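PDB 4RYK: Lmo0325 protein from Listeria monocytogenes EGD-e, which probably binds DNA and acts as a transcriptional regulator of the Rgg type, with a helix-turn-helix domain joined to an all-helical C-terminal domain. Local coordinates for residues A[157-162]-A[183-188]; A[188-193]-A[227-232]; A[12-17]-A[55-60]. One frame throughout, in Å; residues are numbered along the deposited sequence. Where two conformers were deposited one is given.

Contact 1 of 3, residues A[157-162]-A[183-188]; sequences QTWTLE and YQIMLK
Within the TPR-like, all-helical C-terminal domain of the Rgg family, this contact seats the linker that leads into helix 161-170 against the middle of helix 176-193. Residues 158-160 run extended after a turn of the backbone at Gln157, and Thr160 is at the N-cap position of the helix that follows. Trp159 carries most of the apolar contact. Its CG lies anti to the carbonyl carbon (chi1 -77°), which turns the indole toward helix 183-188. Ile185 CG2 sits over one face, 3.8 Å from the centroid of the five-membered ring of Trp159 and 22° off the ring normal, the geometry of a CH-pi contact. Further along the ring system the six-membered part takes over, Trp159 CZ3 lying 3.4 Å from Met186 CB. Beyond CG the selenomethionine Met186 bends away toward Phe203, Leu206 and Phe207 of helix 197-216. Phe167 meets the indole edge-to-face. One water ties the backbones together: it accepts from Trp159 N at 3.1 Å and donates to Ile185 O at 2.7 Å, so the loop amide reaches the helix carbonyl indirectly. Lys21 and Glu66 of the second subunit bond to Thr160 OG1 and Leu161 N, so the loop also meets the dimer partner. At the exposed margin Lys188, bent at chi3, brings NZ to Gln157 O at 2.8 Å, lying in the carbonyl plane with a C=O...N angle of 154°.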
loop_
_atom_site.group_PDB
_atom_site.type_symbol
_atom_site.label_atom_id
_atom_site.label_comp_id
_atom_site.label_asym_id
_atom_site.label_seq_id
_atom_site.Cartn_x
_atom_site.Cartn_y
_atom_site.Cartn_z
ATOM N N GLN A 157 -9.708 -16.570 -18.522
ATOM C CA GLN A 157 -8.345 -16.583 -19.055
ATOM C C GLN A 157 -7.471 -15.587 -18.348
ATOM O O GLN A 157 -6.236 -15.700 -18.377
ATOM C CB GLN A 157 -8.339 -16.195 -20.539
ATOM C CG GLN A 157 -9.183 -17.041 -21.451
ATOM C CD GLN A 157 -8.751 -18.481 -21.451
ATOM O OE1 GLN A 157 -9.543 -19.358 -21.802
ATOM N NE2 GLN A 157 -7.501 -18.750 -21.040
ATOM N N THR A 158 -8.102 -14.555 -17.793
ATOM C CA THR A 158 -7.357 -13.503 -17.098
ATOM C C THR A 158 -8.144 -13.124 -15.820
ATOM O O THR A 158 -9.389 -13.126 -15.789
ATOM C CB THR A 158 -7.100 -12.282 -17.975
ATOM O OG1 THR A 158 -8.335 -11.744 -18.353
ATOM C CG2 THR A 158 -6.442 -12.647 -19.237
ATOM N N TRP A 159 -7.382 -12.899 -14.754
ATOM C CA TRP A 159 -7.919 -12.667 -13.416
ATOM C C TRP A 159 -7.639 -11.230 -13.001
ATOM O O TRP A 159 -6.608 -10.683 -13.354
ATOM C CB TRP A 159 -7.254 -13.599 -12.458
ATOM C CG TRP A 159 -7.734 -15.013 -12.482
ATOM C CD1 TRP A 159 -8.451 -15.640 -13.444
ATOM C CD2 TRP A 159 -7.418 -16.010 -11.516
ATOM N NE1 TRP A 159 -8.651 -16.978 -13.116
ATOM C CE2 TRP A 159 -7.990 -17.232 -11.955
ATOM C CE3 TRP A 159 -6.719 -15.990 -10.322
ATOM C CZ2 TRP A 159 -7.919 -18.395 -11.210
ATOM C CZ3 TRP A 159 -6.608 -17.162 -9.600
ATOM C CH2 TRP A 159 -7.219 -18.355 -10.048
ATOM N N THR A 160 -8.582 -10.613 -12.310
ATOM C CA THR A 160 -8.288 -9.448 -11.513
ATOM C C THR A 160 -8.108 -9.922 -10.077
ATOM O O THR A 160 -8.111 -11.126 -9.813
ATOM C CB THR A 160 -9.424 -8.422 -11.611
ATOM O OG1 THR A 160 -10.576 -8.949 -10.975
ATOM C CG2 THR A 160 -9.747 -8.134 -13.087
ATOM N N LEU A 161 -7.903 -9.004 -9.130
ATOM C CA LEU A 161 -7.610 -9.458 -7.773
ATOM C C LEU A 161 -8.783 -10.163 -7.113
ATOM O O LEU A 161 -8.589 -10.976 -6.212
ATOM C CB LEU A 161 -7.116 -8.320 -6.909
ATOM C CG LEU A 161 -5.812 -7.742 -7.422
ATOM C CD1 LEU A 161 -5.378 -6.587 -6.534
ATOM C CD2 LEU A 161 -4.683 -8.746 -7.506
ATOM N N GLU A 162 -9.996 -9.876 -7.554
ATOM C CA GLU A 162 -11.164 -10.603 -7.060
ATOM C C GLU A 162 -10.979 -12.130 -7.200
ATOM O O GLU A 162 -11.268 -12.883 -6.291
ATOM C CB GLU A 162 -12.419 -10.126 -7.809
ATOM C CG GLU A 162 -13.697 -10.888 -7.457
ATOM C CD GLU A 162 -14.219 -10.500 -6.087
ATOM O OE1 GLU A 162 -13.730 -9.501 -5.492
ATOM O OE2 GLU A 162 -15.142 -11.140 -5.602
ATOM N N TYR A 183 -3.735 -22.017 -10.830
ATOM C CA TYR A 183 -2.470 -21.455 -10.445
ATOM C C TYR A 183 -1.687 -20.843 -11.626
ATOM O O TYR A 183 -1.197 -19.702 -11.532
ATOM C CB TYR A 183 -1.636 -22.525 -9.713
ATOM C CG TYR A 183 -0.227 -22.078 -9.357
ATOM C CD1 TYR A 183 0.016 -21.417 -8.184
ATOM C CD2 TYR A 183 0.859 -22.346 -10.176
ATOM C CE1 TYR A 183 1.301 -20.998 -7.858
ATOM C CE2 TYR A 183 2.141 -21.937 -9.839
ATOM C CZ TYR A 183 2.348 -21.259 -8.678
ATOM O OH TYR A 183 3.599 -20.813 -8.295
ATOM N N GLN A 184 -1.582 -21.580 -12.734
ATOM C CA GLN A 184 -0.942 -21.052 -13.942
ATOM C C GLN A 184 -1.675 -19.802 -14.455
ATOM O O GLN A 184 -1.061 -18.807 -14.739
ATOM C CB GLN A 184 -0.778 -22.134 -15.019
ATOM C CG GLN A 184 0.321 -23.118 -14.637
ATOM C CD GLN A 184 0.366 -24.397 -15.487
ATOM O OE1 GLN A 184 -0.433 -24.623 -16.425
ATOM N NE2 GLN A 184 1.316 -25.265 -15.149
ATOM N N ILE A 185 -2.980 -19.786 -14.483
ATOM C CA ILE A 185 -3.669 -18.529 -14.846
ATOM C C ILE A 185 -3.393 -17.371 -13.873
ATOM O O ILE A 185 -3.154 -16.245 -14.307
ATOM C CB ILE A 185 -5.176 -18.738 -14.877
ATOM C CG1 ILE A 185 -5.557 -19.923 -15.772
ATOM C CG2 ILE A 185 -5.881 -17.469 -15.303
ATOM C CD1 ILE A 185 -5.663 -19.617 -17.239
HETATM N N MSE A 186 -3.469 -17.655 -12.563
HETATM C CA MSE A 186 -3.133 -16.719 -11.448
HETATM C C MSE A 186 -1.770 -16.134 -11.790
HETATM O O MSE A 186 -1.557 -14.919 -11.684
HETATM C CB MSE A 186 -3.201 -17.372 -10.001
HETATM C CG MSE A 186 -3.020 -16.757 -8.479
HETATM SE SE MSE A 186 -1.012 -16.548 -8.334
HETATM C CE MSE A 186 -0.971 -18.375 -7.664
ATOM N N LEU A 187 -0.803 -16.966 -12.146
ATOM C CA LEU A 187 0.565 -16.445 -12.363
ATOM C C LEU A 187 0.625 -15.350 -13.414
ATOM O O LEU A 187 1.401 -14.446 -13.256
ATOM C CB LEU A 187 1.583 -17.518 -12.724
ATOM C CG LEU A 187 2.049 -18.434 -11.608
ATOM C CD1 LEU A 187 3.088 -19.411 -12.169
ATOM C CD2 LEU A 187 2.600 -17.626 -10.425
ATOM N N LYS A 188 -0.184 -15.416 -14.460
ATOM C CA LYS A 188 -0.192 -14.346 -15.464
ATOM C C LYS A 188 -0.642 -13.016 -14.840
ATOM O O LYS A 188 -0.198 -11.967 -15.215
ATOM C CB LYS A 188 -1.132 -14.681 -16.587
ATOM C CG LYS A 188 -0.729 -15.953 -17.289
ATOM C CD LYS A 188 -1.503 -16.163 -18.580
ATOM C CE LYS A 188 -2.996 -15.960 -18.390
ATOM N NZ LYS A 188 -3.779 -16.463 -19.564
HETATM O O HOH W 1 -4.540 -14.130 -15.119
#

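Contact 2 of 3, residues A[188-193]-A[227-232]; sequences KSYEKY and LEKLKE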
loop_
_atom_site.group_PDB
_atom_site.type_symbol
_atom_site.label_atom_id
_atom_site.label_comp_id
_atom_site.label_asym_id
_atom_site.label_seq_id
_atom_site.Cartn_x
_atom_site.Cartn_y
_atom_site.Cartn_z
ATOM N N LYS A 188 -0.184 -15.416 -14.460
ATOM C CA LYS A 188 -0.192 -14.346 -15.464
ATOM C C LYS A 188 -0.642 -13.016 -14.840
ATOM O O LYS A 188 -0.198 -11.967 -15.215
ATOM C CB LYS A 188 -1.132 -14.681 -16.587
ATOM C CG LYS A 188 -0.729 -15.953 -17.289
ATOM C CD LYS A 188 -1.503 -16.163 -18.580
ATOM C CE LYS A 188 -2.996 -15.960 -18.390
ATOM N NZ LYS A 188 -3.779 -16.463 -19.564
ATOM N N SER A 189 -1.535 -13.061 -13.880
ATOM C CA SER A 189 -1.947 -11.810 -13.284
ATOM C C SER A 189 -0.912 -11.345 -12.240
ATOM O O SER A 189 -0.643 -10.153 -12.130
ATOM C CB SER A 189 -3.369 -11.913 -12.720
ATOM O OG SER A 189 -3.364 -12.540 -11.445
ATOM N N TYR A 190 -0.304 -12.275 -11.525
ATOM C CA TYR A 190 0.802 -11.967 -10.655
ATOM C C TYR A 190 1.879 -11.120 -11.372
ATOM O O TYR A 190 2.378 -10.147 -10.831
ATOM C CB TYR A 190 1.402 -13.267 -10.087
ATOM C CG TYR A 190 2.814 -13.058 -9.574
ATOM C CD1 TYR A 190 3.039 -12.281 -8.461
ATOM C CD2 TYR A 190 3.926 -13.600 -10.236
ATOM C CE1 TYR A 190 4.333 -12.036 -8.011
ATOM C CE2 TYR A 190 5.222 -13.387 -9.780
ATOM C CZ TYR A 190 5.422 -12.606 -8.665
ATOM O OH TYR A 190 6.684 -12.303 -8.182
ATOM N N GLU A 191 2.206 -11.476 -12.603
ATOM C CA GLU A 191 3.253 -10.806 -13.338
ATOM C C GLU A 191 2.938 -9.316 -13.595
ATOM O O GLU A 191 3.824 -8.526 -13.653
ATOM C CB GLU A 191 3.527 -11.560 -14.680
ATOM C CG GLU A 191 4.284 -12.879 -14.503
ATOM C CD GLU A 191 5.725 -12.666 -13.993
ATOM O OE1 GLU A 191 6.281 -11.568 -14.231
ATOM O OE2 GLU A 191 6.312 -13.582 -13.350
ATOM N N LYS A 192 1.679 -8.964 -13.779
ATOM C CA LYS A 192 1.238 -7.562 -13.852
ATOM C C LYS A 192 1.236 -6.927 -12.469
ATOM O O LYS A 192 1.824 -5.861 -12.224
ATOM C CB LYS A 192 -0.200 -7.496 -14.355
ATOM C CG LYS A 192 -0.507 -8.258 -15.621
ATOM C CD LYS A 192 0.339 -7.717 -16.758
ATOM C CE LYS A 192 0.213 -8.559 -18.022
ATOM N NZ LYS A 192 -1.079 -8.311 -18.722
ATOM N N TYR A 193 0.612 -7.629 -11.540
ATOM C CA TYR A 193 0.254 -7.038 -10.273
ATOM C C TYR A 193 1.387 -6.988 -9.243
ATOM O O TYR A 193 1.209 -6.415 -8.182
ATOM C CB TYR A 193 -0.949 -7.748 -9.650
ATOM C CG TYR A 193 -2.283 -7.462 -10.271
ATOM C CD1 TYR A 193 -2.905 -6.250 -10.079
ATOM C CD2 TYR A 193 -2.963 -8.429 -11.033
ATOM C CE1 TYR A 193 -4.147 -5.970 -10.631
ATOM C CE2 TYR A 193 -4.227 -8.156 -11.597
ATOM C CZ TYR A 193 -4.805 -6.932 -11.389
ATOM O OH TYR A 193 -6.040 -6.601 -11.901
ATOM N N LEU A 227 7.607 -21.181 -3.262
ATOM C CA LEU A 227 8.505 -20.379 -2.453
ATOM C C LEU A 227 9.290 -19.394 -3.305
ATOM O O LEU A 227 9.442 -18.220 -2.926
ATOM C CB LEU A 227 9.478 -21.254 -1.645
ATOM C CG LEU A 227 10.576 -20.517 -0.863
ATOM C CD1 LEU A 227 10.009 -19.550 0.162
ATOM C CD2 LEU A 227 11.468 -21.477 -0.125
ATOM N N GLU A 228 9.793 -19.845 -4.448
ATOM C CA GLU A 228 10.558 -18.950 -5.327
ATOM C C GLU A 228 9.693 -17.736 -5.735
ATOM O O GLU A 228 10.184 -16.595 -5.861
ATOM C CB GLU A 228 11.090 -19.762 -6.507
ATOM C CG GLU A 228 11.702 -18.996 -7.670
ATOM C CD GLU A 228 11.737 -19.810 -9.005
ATOM O OE1 GLU A 228 11.754 -21.088 -8.988
ATOM O OE2 GLU A 228 11.739 -19.147 -10.089
ATOM N N LYS A 229 8.393 -17.952 -5.905
ATOM C CA LYS A 229 7.494 -16.854 -6.236
ATOM C C LYS A 229 7.277 -15.936 -5.067
ATOM O O LYS A 229 7.145 -14.741 -5.242
ATOM C CB LYS A 229 6.116 -17.343 -6.643
ATOM C CG LYS A 229 6.090 -18.140 -7.931
ATOM C CD LYS A 229 6.305 -17.287 -9.167
ATOM C CE LYS A 229 7.033 -18.171 -10.173
ATOM N NZ LYS A 229 6.899 -17.635 -11.506
ATOM N N LEU A 230 7.157 -16.513 -3.883
ATOM C CA LEU A 230 7.015 -15.715 -2.673
ATOM C C LEU A 230 8.286 -14.835 -2.503
ATOM O O LEU A 230 8.184 -13.663 -2.190
ATOM C CB LEU A 230 6.825 -16.619 -1.475
ATOM C CG LEU A 230 6.927 -15.902 -0.134
ATOM C CD1 LEU A 230 5.843 -14.874 -0.013
ATOM C CD2 LEU A 230 6.779 -16.886 0.998
ATOM N N LYS A 231 9.456 -15.418 -2.707
ATOM C CA LYS A 231 10.722 -14.678 -2.660
ATOM C C LYS A 231 10.710 -13.538 -3.665
ATOM O O LYS A 231 10.939 -12.374 -3.302
ATOM C CB LYS A 231 11.916 -15.556 -2.973
ATOM C CG LYS A 231 12.275 -16.565 -1.903
ATOM C CD LYS A 231 13.078 -15.922 -0.791
ATOM C CE LYS A 231 13.640 -16.929 0.222
ATOM N NZ LYS A 231 14.588 -16.224 1.146
ATOM N N GLU A 232 10.403 -13.858 -4.917
ATOM C CA GLU A 232 10.374 -12.840 -5.949
ATOM C C GLU A 232 9.368 -11.740 -5.658
ATOM O O GLU A 232 9.663 -10.526 -5.761
ATOM C CB GLU A 232 10.052 -13.481 -7.279
ATOM C CG GLU A 232 10.092 -12.525 -8.446
ATOM C CD GLU A 232 9.596 -13.191 -9.729
ATOM O OE1 GLU A 232 8.386 -13.316 -9.951
ATOM O OE2 GLU A 232 10.438 -13.607 -10.502
#
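Glu232 OE1 is the best-held polar atom here, and across the two helices one hydrogen bond grips it: Tyr190 OH donates to Glu232 OE1 at 2.7 Å. The oxygen accepts through its anti lone pair, the one away from the other carboxylate oxygen. OE1 lies at the ring edge, in its plane, and the ring and carboxylate planes are only 9° apart; Tyr190 CE2 comes within 3.2 Å of Glu232 OE1. Two first torsions make the reach possible. Tyr190 CG is anti to the backbone N (chi1 160°), and Glu232 CG is likewise anti to its backbone N, with the chain extended beyond CG. The long side chains fit the wide spacing, since the axes of the short segments approach no closer than 12.4 Å.

Lys229 adds its aliphatic part, CD lying 4.1 Å from Tyr190 CE2 in an oblique approach. Charge surrounds the bond without closing into a salt bridge: Glu191 OE2 is 4.5 Å from Lys229 NZ and 4.0 Å from Glu232 OE1. The two carboxylate planes are almost perpendicular; the nearby negative charge of Glu191 might raise the proton affinity of Glu232, and Lys229 might offset this. Phe207 of helix 197-216 meets Tyr190 edge-to-face, and the same ring touches Lys229 and Leu230.

The two segments run nearly parallel, 16° apart, with helix 197-216 joining them in sequence and packing against both, consistent with the TPR-like helical stacking of Rgg C-terminal domains.

Contact 3 of 3, residues A[12-17]-A[55-60]; sequences ELIREI and EILKRI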
loop_
_atom_site.group_PDB
_atom_site.type_symbol
_atom_site.label_atom_id
_atom_site.label_comp_id
_atom_site.label_asym_id
_atom_site.label_seq_id
_atom_site.Cartn_x
_atom_site.Cartn_y
_atom_site.Cartn_z
ATOM N N GLU A 12 -18.321 19.155 -2.631
ATOM C CA GLU A 12 -18.287 19.840 -1.337
ATOM C C GLU A 12 -16.966 19.569 -0.660
ATOM O O GLU A 12 -16.383 20.474 -0.077
ATOM C CB GLU A 12 -19.481 19.454 -0.469
ATOM C CG GLU A 12 -20.740 20.180 -0.914
ATOM C CD GLU A 12 -22.014 19.513 -0.458
ATOM O OE1 GLU A 12 -22.617 19.967 0.525
ATOM O OE2 GLU A 12 -22.426 18.534 -1.087
ATOM N N LEU A 13 -16.437 18.350 -0.820
ATOM C CA LEU A 13 -15.125 18.045 -0.254
ATOM C C LEU A 13 -13.989 18.763 -1.013
ATOM O O LEU A 13 -13.037 19.273 -0.409
ATOM C CB LEU A 13 -14.885 16.543 -0.201
ATOM C CG LEU A 13 -13.493 16.140 0.264
ATOM C CD1 LEU A 13 -13.175 16.732 1.625
ATOM C CD2 LEU A 13 -13.426 14.624 0.367
ATOM N N ILE A 14 -14.110 18.813 -2.336
ATOM C CA ILE A 14 -13.132 19.506 -3.129
ATOM C C ILE A 14 -13.058 20.959 -2.648
ATOM O O ILE A 14 -11.996 21.488 -2.485
ATOM C CB ILE A 14 -13.455 19.485 -4.634
ATOM C CG1 ILE A 14 -13.313 18.069 -5.241
ATOM C CG2 ILE A 14 -12.514 20.425 -5.385
ATOM C CD1 ILE A 14 -11.884 17.548 -5.311
ATOM N N ARG A 15 -14.206 21.575 -2.428
ATOM C CA ARG A 15 -14.249 22.948 -1.961
ATOM C C ARG A 15 -13.476 23.128 -0.665
ATOM O O ARG A 15 -12.657 24.037 -0.543
ATOM C CB ARG A 15 -15.695 23.385 -1.786
ATOM C CG ARG A 15 -15.877 24.587 -0.869
ATOM C CD ARG A 15 -17.323 24.687 -0.437
ATOM N NE ARG A 15 -17.532 25.894 0.331
ATOM C CZ ARG A 15 -17.133 26.028 1.577
ATOM N NH1 ARG A 15 -16.504 25.024 2.194
ATOM N NH2 ARG A 15 -17.348 27.153 2.167
ATOM N N GLU A 16 -13.722 22.241 0.283
ATOM C CA GLU A 16 -13.085 22.321 1.596
ATOM C C GLU A 16 -11.583 22.148 1.458
ATOM O O GLU A 16 -10.788 22.874 2.070
ATOM C CB GLU A 16 -13.711 21.270 2.489
ATOM C CG GLU A 16 -12.893 20.910 3.698
ATOM C CD GLU A 16 -13.581 19.849 4.561
ATOM O OE1 GLU A 16 -12.859 19.015 5.182
ATOM O OE2 GLU A 16 -14.845 19.857 4.615
ATOM N N ILE A 17 -11.166 21.199 0.616
ATOM C CA ILE A 17 -9.742 21.022 0.415
ATOM C C ILE A 17 -9.096 22.222 -0.273
ATOM O O ILE A 17 -8.036 22.708 0.145
ATOM C CB ILE A 17 -9.417 19.740 -0.382
ATOM C CG1 ILE A 17 -9.776 18.492 0.438
ATOM C CG2 ILE A 17 -7.941 19.702 -0.701
ATOM C CD1 ILE A 17 -9.924 17.235 -0.422
ATOM N N GLU A 55 -8.825 15.883 -13.576
ATOM C CA GLU A 55 -8.094 17.137 -13.844
ATOM C C GLU A 55 -8.192 18.066 -12.654
ATOM O O GLU A 55 -7.225 18.753 -12.301
ATOM C CB GLU A 55 -8.625 17.817 -15.099
ATOM C CG GLU A 55 -8.415 16.985 -16.360
ATOM C CD GLU A 55 -9.143 17.546 -17.557
ATOM O OE1 GLU A 55 -9.249 18.781 -17.701
ATOM O OE2 GLU A 55 -9.606 16.736 -18.388
ATOM N N ILE A 56 -9.356 18.097 -12.020
ATOM C CA ILE A 56 -9.550 18.962 -10.832
ATOM C C ILE A 56 -8.669 18.482 -9.693
ATOM O O ILE A 56 -8.007 19.264 -9.016
ATOM C CB ILE A 56 -11.032 18.971 -10.411
ATOM C CG1 ILE A 56 -11.830 19.759 -11.456
ATOM C CG2 ILE A 56 -11.177 19.576 -9.035
ATOM C CD1 ILE A 56 -13.321 19.455 -11.472
ATOM N N LEU A 57 -8.632 17.172 -9.492
ATOM C CA LEU A 57 -7.776 16.605 -8.444
ATOM C C LEU A 57 -6.339 16.997 -8.611
ATOM O O LEU A 57 -5.606 17.217 -7.626
ATOM C CB LEU A 57 -7.879 15.090 -8.432
ATOM C CG LEU A 57 -9.127 14.511 -7.778
ATOM C CD1 LEU A 57 -9.035 12.990 -7.900
ATOM C CD2 LEU A 57 -9.300 14.935 -6.335
ATOM N N LYS A 58 -5.898 17.065 -9.862
ATOM C CA LYS A 58 -4.545 17.471 -10.127
ATOM C C LYS A 58 -4.320 18.914 -9.718
ATOM O O LYS A 58 -3.267 19.275 -9.216
ATOM C CB LYS A 58 -4.187 17.285 -11.612
ATOM C CG LYS A 58 -2.881 16.561 -11.809
ATOM C CD LYS A 58 -2.221 16.852 -13.172
ATOM C CE LYS A 58 -2.981 16.199 -14.315
ATOM N NZ LYS A 58 -3.166 14.745 -14.037
ATOM N N ARG A 59 -5.312 19.737 -9.900
ATOM C CA ARG A 59 -5.172 21.145 -9.534
ATOM C C ARG A 59 -5.099 21.389 -8.019
ATOM O O ARG A 59 -4.630 22.455 -7.574
ATOM C CB ARG A 59 -6.331 21.931 -10.126
ATOM C CG ARG A 59 -6.323 22.018 -11.636
ATOM C CD ARG A 59 -5.359 23.095 -12.097
ATOM N NE ARG A 59 -5.377 23.158 -13.533
ATOM C CZ ARG A 59 -6.230 23.871 -14.239
ATOM N NH1 ARG A 59 -7.158 24.611 -13.664
ATOM N NH2 ARG A 59 -6.151 23.838 -15.551
ATOM N N ILE A 60 -5.597 20.454 -7.215
ATOM C CA ILE A 60 -5.509 20.604 -5.778
ATOM C C ILE A 60 -4.469 19.653 -5.223
ATOM O O ILE A 60 -4.268 19.631 -4.014
ATOM C CB ILE A 60 -6.865 20.457 -5.056
ATOM C CG1 ILE A 60 -7.523 19.100 -5.342
ATOM C CG2 ILE A 60 -7.847 21.534 -5.479
ATOM C CD1 ILE A 60 -8.520 18.676 -4.295
#
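Ile14 CD1 and Ile60 CD1 meet tip to tip at 3.7 Å, the closest approach between helices 12-17 and 55-60. The same Ile14 CD1 also touches Leu57 CD2 at 3.8 Å, where the two side chains cross at about a right angle. The other branch of Ile14 works separately: its CG2 lies 4.0 Å from Ile56 CG2. Ile14 therefore divides its branches among three residues of the opposite helix. Ile60 CD1 is shared in turn, since Ile17 CG2 comes to it at 3.8 Å, again nearly at a right angle. No hydrogen bond crosses between the segments, and all five side chains that touch are buried, so the direct contact between the two segments is purely apolar.

Torsions explain the division. In Ile14, Ile17 and Ile56 the CG2 methyl is anti to the backbone N, and CG1 lies beside that N. Ile14 then bends again at chi2 (-69°) to bring CD1 to Ile60 and Leu57. Ile60 differs: its CG1 takes the crowded position between backbone N and carbonyl carbon (chi1 58°), and an extended chi2 carries CD1 out so that it touches both Ile14 and Ile17.

The segments run almost parallel, with a crossing angle of 19° and axes 11.0 Å apart. At this spacing side chains of neighbouring helices pack on the same residues, within a helix-turn-helix domain that probably binds DNA as in related XRE-type regulators. Tyr29 of helix 25-29 packs on both Ile14 and Ile56, while Val28 touches Ile60. Phe41 of helix 35-42 and Phe67 of helix 64-71 reach Ile14, and Leu64 meets Leu57, so helices 10-20 and 50-60 close around a common core with helices 25-29, 35-42 and 64-71.

Contacts 1 and 2 follow one another along helix 176-193 and share Lys188, their centres about 11 Å apart in the Rgg C-terminal domain. Contact 3 belongs to the helix-turn-helix domain, its centre about 36 Å from that of contact 1 and 37 Å from that of contact 2. Its touching residues are all buried and its chemistry is purely aliphatic. Contacts 1 and 2 are only partly buried: each sets an aromatic residue beside polar atoms, contact 1 through a loop, a water and a lysine, contact 2 through a phenol-carboxylate bond between helices. Residues of all three contacts also meet the second subunit.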